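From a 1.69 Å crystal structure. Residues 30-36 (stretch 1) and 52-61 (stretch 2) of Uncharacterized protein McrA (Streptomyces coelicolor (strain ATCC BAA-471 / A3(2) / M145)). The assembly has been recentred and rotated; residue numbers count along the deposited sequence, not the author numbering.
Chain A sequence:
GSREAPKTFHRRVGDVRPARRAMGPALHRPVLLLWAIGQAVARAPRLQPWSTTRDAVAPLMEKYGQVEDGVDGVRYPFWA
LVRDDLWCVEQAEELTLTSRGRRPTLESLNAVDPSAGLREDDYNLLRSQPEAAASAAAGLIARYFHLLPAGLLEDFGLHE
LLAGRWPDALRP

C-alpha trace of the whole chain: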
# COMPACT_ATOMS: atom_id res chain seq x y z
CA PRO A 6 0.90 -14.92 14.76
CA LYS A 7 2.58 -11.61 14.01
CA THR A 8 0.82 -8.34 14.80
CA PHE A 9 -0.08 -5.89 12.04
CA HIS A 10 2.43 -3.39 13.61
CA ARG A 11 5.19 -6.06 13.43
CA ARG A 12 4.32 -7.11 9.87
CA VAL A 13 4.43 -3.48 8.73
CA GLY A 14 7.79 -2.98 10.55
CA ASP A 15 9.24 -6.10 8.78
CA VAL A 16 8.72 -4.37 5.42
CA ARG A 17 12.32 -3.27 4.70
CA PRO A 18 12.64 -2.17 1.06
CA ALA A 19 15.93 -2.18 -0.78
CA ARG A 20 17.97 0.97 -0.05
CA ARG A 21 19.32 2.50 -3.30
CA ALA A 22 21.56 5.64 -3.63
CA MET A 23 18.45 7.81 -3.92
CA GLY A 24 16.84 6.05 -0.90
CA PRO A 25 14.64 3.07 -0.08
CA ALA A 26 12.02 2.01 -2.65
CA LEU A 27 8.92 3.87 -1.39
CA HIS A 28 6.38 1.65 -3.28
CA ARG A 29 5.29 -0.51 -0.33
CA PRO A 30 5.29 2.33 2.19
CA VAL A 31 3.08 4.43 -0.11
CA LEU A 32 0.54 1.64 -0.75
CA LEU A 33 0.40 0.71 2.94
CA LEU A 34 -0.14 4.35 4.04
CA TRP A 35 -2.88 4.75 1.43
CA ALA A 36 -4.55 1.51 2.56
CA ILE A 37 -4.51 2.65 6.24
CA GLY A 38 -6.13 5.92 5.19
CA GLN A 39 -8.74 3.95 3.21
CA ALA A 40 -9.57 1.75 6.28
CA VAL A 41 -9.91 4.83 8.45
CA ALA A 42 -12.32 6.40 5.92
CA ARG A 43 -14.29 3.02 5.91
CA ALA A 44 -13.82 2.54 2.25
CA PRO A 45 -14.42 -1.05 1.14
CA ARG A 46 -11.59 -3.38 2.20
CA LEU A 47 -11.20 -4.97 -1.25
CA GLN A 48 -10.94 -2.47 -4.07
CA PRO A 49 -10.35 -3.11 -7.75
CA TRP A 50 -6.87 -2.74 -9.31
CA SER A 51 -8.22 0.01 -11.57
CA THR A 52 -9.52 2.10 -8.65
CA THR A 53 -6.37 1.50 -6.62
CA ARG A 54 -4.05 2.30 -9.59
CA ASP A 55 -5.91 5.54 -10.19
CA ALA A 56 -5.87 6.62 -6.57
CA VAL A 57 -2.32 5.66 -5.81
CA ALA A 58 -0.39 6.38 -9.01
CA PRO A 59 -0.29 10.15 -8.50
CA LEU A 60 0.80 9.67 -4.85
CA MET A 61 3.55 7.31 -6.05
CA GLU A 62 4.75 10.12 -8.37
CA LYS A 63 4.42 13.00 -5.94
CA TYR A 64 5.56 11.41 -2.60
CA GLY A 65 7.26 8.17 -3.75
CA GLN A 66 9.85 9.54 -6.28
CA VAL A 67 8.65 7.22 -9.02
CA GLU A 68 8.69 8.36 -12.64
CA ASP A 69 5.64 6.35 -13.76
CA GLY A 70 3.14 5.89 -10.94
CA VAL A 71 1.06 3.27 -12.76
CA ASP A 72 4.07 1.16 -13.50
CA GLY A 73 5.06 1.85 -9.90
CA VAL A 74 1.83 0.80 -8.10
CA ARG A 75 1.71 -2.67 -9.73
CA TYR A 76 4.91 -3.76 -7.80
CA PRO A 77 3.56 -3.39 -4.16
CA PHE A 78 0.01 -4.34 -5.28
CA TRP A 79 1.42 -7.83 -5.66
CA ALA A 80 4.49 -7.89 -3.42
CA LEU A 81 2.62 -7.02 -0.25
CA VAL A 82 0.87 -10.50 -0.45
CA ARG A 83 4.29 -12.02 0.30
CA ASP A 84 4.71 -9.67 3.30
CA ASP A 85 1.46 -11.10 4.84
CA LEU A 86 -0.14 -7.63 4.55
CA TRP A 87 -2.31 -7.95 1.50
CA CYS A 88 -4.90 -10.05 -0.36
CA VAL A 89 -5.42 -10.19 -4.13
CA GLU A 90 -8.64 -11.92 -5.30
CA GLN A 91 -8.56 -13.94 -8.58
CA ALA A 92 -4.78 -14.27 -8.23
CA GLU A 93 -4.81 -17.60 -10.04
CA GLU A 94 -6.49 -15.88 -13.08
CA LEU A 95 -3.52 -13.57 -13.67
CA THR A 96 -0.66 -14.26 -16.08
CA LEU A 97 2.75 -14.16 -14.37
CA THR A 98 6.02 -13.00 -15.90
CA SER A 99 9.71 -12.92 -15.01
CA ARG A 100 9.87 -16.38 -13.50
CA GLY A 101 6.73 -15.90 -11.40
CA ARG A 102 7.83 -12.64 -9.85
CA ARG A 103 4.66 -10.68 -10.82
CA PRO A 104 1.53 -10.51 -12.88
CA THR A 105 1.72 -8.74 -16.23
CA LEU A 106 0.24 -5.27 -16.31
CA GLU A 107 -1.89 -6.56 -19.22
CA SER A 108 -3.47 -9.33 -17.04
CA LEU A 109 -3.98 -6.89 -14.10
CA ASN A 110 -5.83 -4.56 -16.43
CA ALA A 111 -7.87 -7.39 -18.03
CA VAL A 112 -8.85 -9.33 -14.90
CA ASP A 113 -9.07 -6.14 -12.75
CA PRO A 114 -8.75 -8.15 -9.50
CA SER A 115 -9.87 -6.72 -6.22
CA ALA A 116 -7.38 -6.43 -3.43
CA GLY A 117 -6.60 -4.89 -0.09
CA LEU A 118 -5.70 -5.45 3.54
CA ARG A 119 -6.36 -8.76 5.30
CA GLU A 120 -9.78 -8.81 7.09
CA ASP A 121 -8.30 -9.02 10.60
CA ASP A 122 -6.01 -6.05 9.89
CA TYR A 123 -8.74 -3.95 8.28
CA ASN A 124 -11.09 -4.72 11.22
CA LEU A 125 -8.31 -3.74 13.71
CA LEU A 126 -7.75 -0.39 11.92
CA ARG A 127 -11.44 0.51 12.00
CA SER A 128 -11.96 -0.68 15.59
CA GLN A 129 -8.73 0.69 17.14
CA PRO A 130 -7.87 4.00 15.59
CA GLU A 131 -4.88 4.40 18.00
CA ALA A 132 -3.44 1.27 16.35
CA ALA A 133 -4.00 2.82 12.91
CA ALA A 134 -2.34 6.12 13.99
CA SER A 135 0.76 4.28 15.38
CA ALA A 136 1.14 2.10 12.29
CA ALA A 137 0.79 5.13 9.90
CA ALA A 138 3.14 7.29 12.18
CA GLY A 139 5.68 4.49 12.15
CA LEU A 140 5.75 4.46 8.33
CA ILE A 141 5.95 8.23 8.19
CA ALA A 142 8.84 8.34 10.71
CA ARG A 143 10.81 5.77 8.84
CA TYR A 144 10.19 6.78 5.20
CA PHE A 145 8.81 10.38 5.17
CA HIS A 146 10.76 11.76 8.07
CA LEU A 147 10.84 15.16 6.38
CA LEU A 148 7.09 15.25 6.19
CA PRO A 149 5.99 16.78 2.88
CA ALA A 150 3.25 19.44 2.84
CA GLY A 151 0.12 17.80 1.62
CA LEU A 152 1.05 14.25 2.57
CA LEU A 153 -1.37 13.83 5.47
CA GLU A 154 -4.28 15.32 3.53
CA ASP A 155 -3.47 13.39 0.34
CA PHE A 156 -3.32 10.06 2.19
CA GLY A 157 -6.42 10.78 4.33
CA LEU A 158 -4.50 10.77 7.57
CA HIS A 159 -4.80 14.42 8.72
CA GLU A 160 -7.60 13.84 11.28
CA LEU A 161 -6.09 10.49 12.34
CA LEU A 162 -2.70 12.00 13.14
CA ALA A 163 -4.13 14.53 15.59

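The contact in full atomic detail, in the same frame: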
# COMPACT_ATOMS: atom_id res chain seq x y z
N PRO A 30 5.70 1.33 1.27
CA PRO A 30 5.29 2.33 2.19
C PRO A 30 4.13 3.20 1.70
O PRO A 30 3.18 3.45 2.50
CB PRO A 30 6.58 3.15 2.44
CG PRO A 30 7.66 2.06 2.32
CD PRO A 30 7.18 1.24 1.20
N VAL A 31 4.18 3.58 0.45
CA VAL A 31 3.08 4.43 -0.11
C VAL A 31 1.75 3.63 -0.17
O VAL A 31 0.71 4.10 0.26
CB VAL A 31 3.45 5.02 -1.46
CG1 VAL A 31 2.23 5.55 -2.24
CG2 VAL A 31 4.50 6.08 -1.29
N LEU A 32 1.75 2.43 -0.71
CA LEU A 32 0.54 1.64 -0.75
C LEU A 32 -0.02 1.31 0.61
O LEU A 32 -1.30 1.44 0.84
CB LEU A 32 0.73 0.41 -1.63
CG LEU A 32 -0.54 -0.38 -1.90
CD1 LEU A 32 -1.61 0.44 -2.53
CD2 LEU A 32 -0.20 -1.57 -2.78
N LEU A 33 0.87 0.95 1.56
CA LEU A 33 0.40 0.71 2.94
C LEU A 33 -0.22 1.96 3.56
O LEU A 33 -1.27 1.87 4.20
CB LEU A 33 1.50 0.21 3.89
CG LEU A 33 1.89 -1.22 3.55
CD1 LEU A 33 3.24 -1.55 4.19
CD2 LEU A 33 0.86 -2.19 3.98
N LEU A 34 0.48 3.09 3.48
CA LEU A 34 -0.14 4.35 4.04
C LEU A 34 -1.50 4.69 3.43
O LEU A 34 -2.46 5.10 4.15
CB LEU A 34 0.83 5.51 3.87
CG LEU A 34 1.98 5.66 4.86
CD1 LEU A 34 2.92 6.76 4.39
CD2 LEU A 34 1.43 6.02 6.21
N TRP A 35 -1.64 4.48 2.14
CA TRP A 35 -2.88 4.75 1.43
C TRP A 35 -3.93 3.80 1.97
O TRP A 35 -5.06 4.23 2.30
CB TRP A 35 -2.72 4.61 -0.06
CG TRP A 35 -3.97 4.79 -0.80
CD1 TRP A 35 -4.60 5.98 -1.14
CD2 TRP A 35 -4.83 3.74 -1.30
NE1 TRP A 35 -5.75 5.73 -1.80
CE2 TRP A 35 -5.94 4.38 -1.91
CE3 TRP A 35 -4.78 2.34 -1.25
CZ2 TRP A 35 -6.96 3.66 -2.50
CZ3 TRP A 35 -5.82 1.62 -1.86
CH2 TRP A 35 -6.89 2.29 -2.45
N ALA A 36 -3.57 2.52 2.06
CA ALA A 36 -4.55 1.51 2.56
C ALA A 36 -5.02 1.77 4.02
O ALA A 36 -6.18 1.55 4.37
CB ALA A 36 -4.00 0.11 2.44
N THR A 52 -9.27 1.01 -9.59
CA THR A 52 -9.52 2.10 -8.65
C THR A 52 -8.25 2.42 -7.85
O THR A 52 -7.95 3.57 -7.61
CB THR A 52 -10.55 1.66 -7.61
OG1 THR A 52 -11.68 1.20 -8.33
CG2 THR A 52 -10.91 2.81 -6.70
N THR A 53 -7.51 1.38 -7.53
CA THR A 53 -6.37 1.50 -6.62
C THR A 53 -5.26 2.20 -7.43
O THR A 53 -4.62 3.11 -6.92
CB THR A 53 -5.88 0.13 -6.11
OG1 THR A 53 -6.94 -0.49 -5.37
CG2 THR A 53 -4.65 0.28 -5.23
N ARG A 54 -5.00 1.70 -8.63
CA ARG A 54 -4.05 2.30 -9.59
C ARG A 54 -4.32 3.78 -9.75
O ARG A 54 -3.42 4.60 -9.58
CB ARG A 54 -4.10 1.60 -10.91
CG ARG A 54 -3.37 2.27 -12.05
CD ARG A 54 -3.91 1.69 -13.34
NE ARG A 54 -5.28 2.22 -13.59
CZ ARG A 54 -6.13 1.71 -14.46
NH1 ARG A 54 -5.84 0.61 -15.16
NH2 ARG A 54 -7.35 2.24 -14.57
N ASP A 55 -5.57 4.13 -9.98
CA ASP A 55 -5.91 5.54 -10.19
C ASP A 55 -5.79 6.44 -8.98
O ASP A 55 -5.36 7.58 -9.14
CB ASP A 55 -7.26 5.70 -10.89
CG ASP A 55 -7.25 5.16 -12.36
OD1 ASP A 55 -6.18 4.88 -12.98
OD2 ASP A 55 -8.33 5.07 -12.97
N ALA A 56 -6.06 5.92 -7.78
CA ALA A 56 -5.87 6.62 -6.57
C ALA A 56 -4.40 6.78 -6.19
O ALA A 56 -3.96 7.83 -5.70
CB ALA A 56 -6.61 5.92 -5.44
N VAL A 57 -3.63 5.72 -6.41
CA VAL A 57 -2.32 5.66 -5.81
C VAL A 57 -1.21 6.12 -6.74
O VAL A 57 -0.19 6.66 -6.29
CB VAL A 57 -2.02 4.26 -5.21
CG1 VAL A 57 -0.62 4.24 -4.58
CG2 VAL A 57 -3.01 3.92 -4.15
N ALA A 58 -1.43 5.99 -8.03
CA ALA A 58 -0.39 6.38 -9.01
C ALA A 58 0.12 7.83 -8.82
O ALA A 58 1.34 8.09 -8.86
CB ALA A 58 -0.86 6.15 -10.48
N PRO A 59 -0.80 8.80 -8.70
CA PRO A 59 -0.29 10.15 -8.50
C PRO A 59 0.40 10.39 -7.17
O PRO A 59 1.29 11.23 -7.12
CB PRO A 59 -1.57 11.05 -8.47
CG PRO A 59 -2.72 10.17 -8.66
CD PRO A 59 -2.29 8.74 -8.81
N LEU A 60 0.03 9.65 -6.13
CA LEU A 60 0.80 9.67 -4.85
C LEU A 60 2.20 9.06 -4.95
O LEU A 60 3.16 9.54 -4.32
CB LEU A 60 0.05 9.01 -3.71
CG LEU A 60 -1.38 9.42 -3.49
CD1 LEU A 60 -2.09 8.51 -2.48
CD2 LEU A 60 -1.44 10.90 -3.01
N MET A 61 2.28 7.99 -5.71
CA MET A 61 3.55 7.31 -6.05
C MET A 61 4.50 8.32 -6.74
O MET A 61 5.72 8.41 -6.43
CB MET A 61 3.26 6.14 -6.99
CG MET A 61 4.04 4.86 -6.88
SD MET A 61 4.31 4.25 -5.24
CE MET A 61 3.00 3.09 -4.89

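Both stretches are helical, and each is a segment of a helix that extends beyond it at both ends. In residues 30-36 the i to i+4 pattern is regular: Leu34 N to Pro30 O is 2.9 Å, Trp35 N to Val31 O 3.0 Å and Ala36 N to Leu32 O 2.8 Å. Residues 52-61 keep the same pattern through Ala58, whose N lies 2.9 Å from Arg54 O, but the helix kinks at Pro59 and Leu60, whose N atoms make no bond to the preceding turn. Proline nitrogen carries no hydrogen, which accounts for the first gap; the pattern resumes with Met61 N to Val57 O at 2.9 Å.

The axes approach to 10.1 Å, and their N-to-C directions differ by 128°, an oblique crossing nearer antiparallel than parallel. The register agrees with this sense: Val31 CA is 6.6 Å from Met61 CA, and one residue later Leu32 CA is 7.1 Å from Val57 CA, so advancing along one helix means retreating along the other. No hydrogen bond spans the interface, which buries 388 Å² summed over both sides and rests on apolar contact.

Trp35 contributes the largest covered area, 96 Å². With chi1 at 176° (t), its indole enters a hole formed by Thr53, Ala56, Val57 and Leu60, a knob-into-hole arrangement. Val57 CG2 lies over one ring face, 3.6 Å from the centroid of the five-membered ring and 18° off its normal, the geometry of a CH-pi contact, in which the weakly polarised C-H bonds of the methyl meet the electron-rich ring face and dispersion adds to the attraction; its closest ring atom is Trp35 CD2, at 3.4 Å. The other three neighbours approach obliquely: Ala56 CB is 3.7 Å from Trp35 CZ2, Thr53 CG2 3.8 Å from Trp35 CZ3, and Leu60 CD1 3.8 Å from Trp35 CD1. The methyl of Thr53 makes its closest approach to the ring, and its hydroxyl is hydrogen-bonded elsewhere in the structure.

Val31 points toward the other helix and continues the apolar seam, with its CG1 3.9 Å from Val57 CG1 and 3.7 Å from Met61 CE. Met61 starts sideways, yet its flexible thioether chain brings the terminal methyl inward. Leu32 behaves similarly: its CD1 reaches 4.1 Å from both Val57 CG2 and Thr53 CG2. Val57 therefore touches Val31, Leu32 and Trp35 alike.

Charge stays off this interface. Arg54 and Asp55, both out of reach of the first helix, form a salt bridge with each other, Arg54 NE to Asp55 OD1 at 2.9 Å.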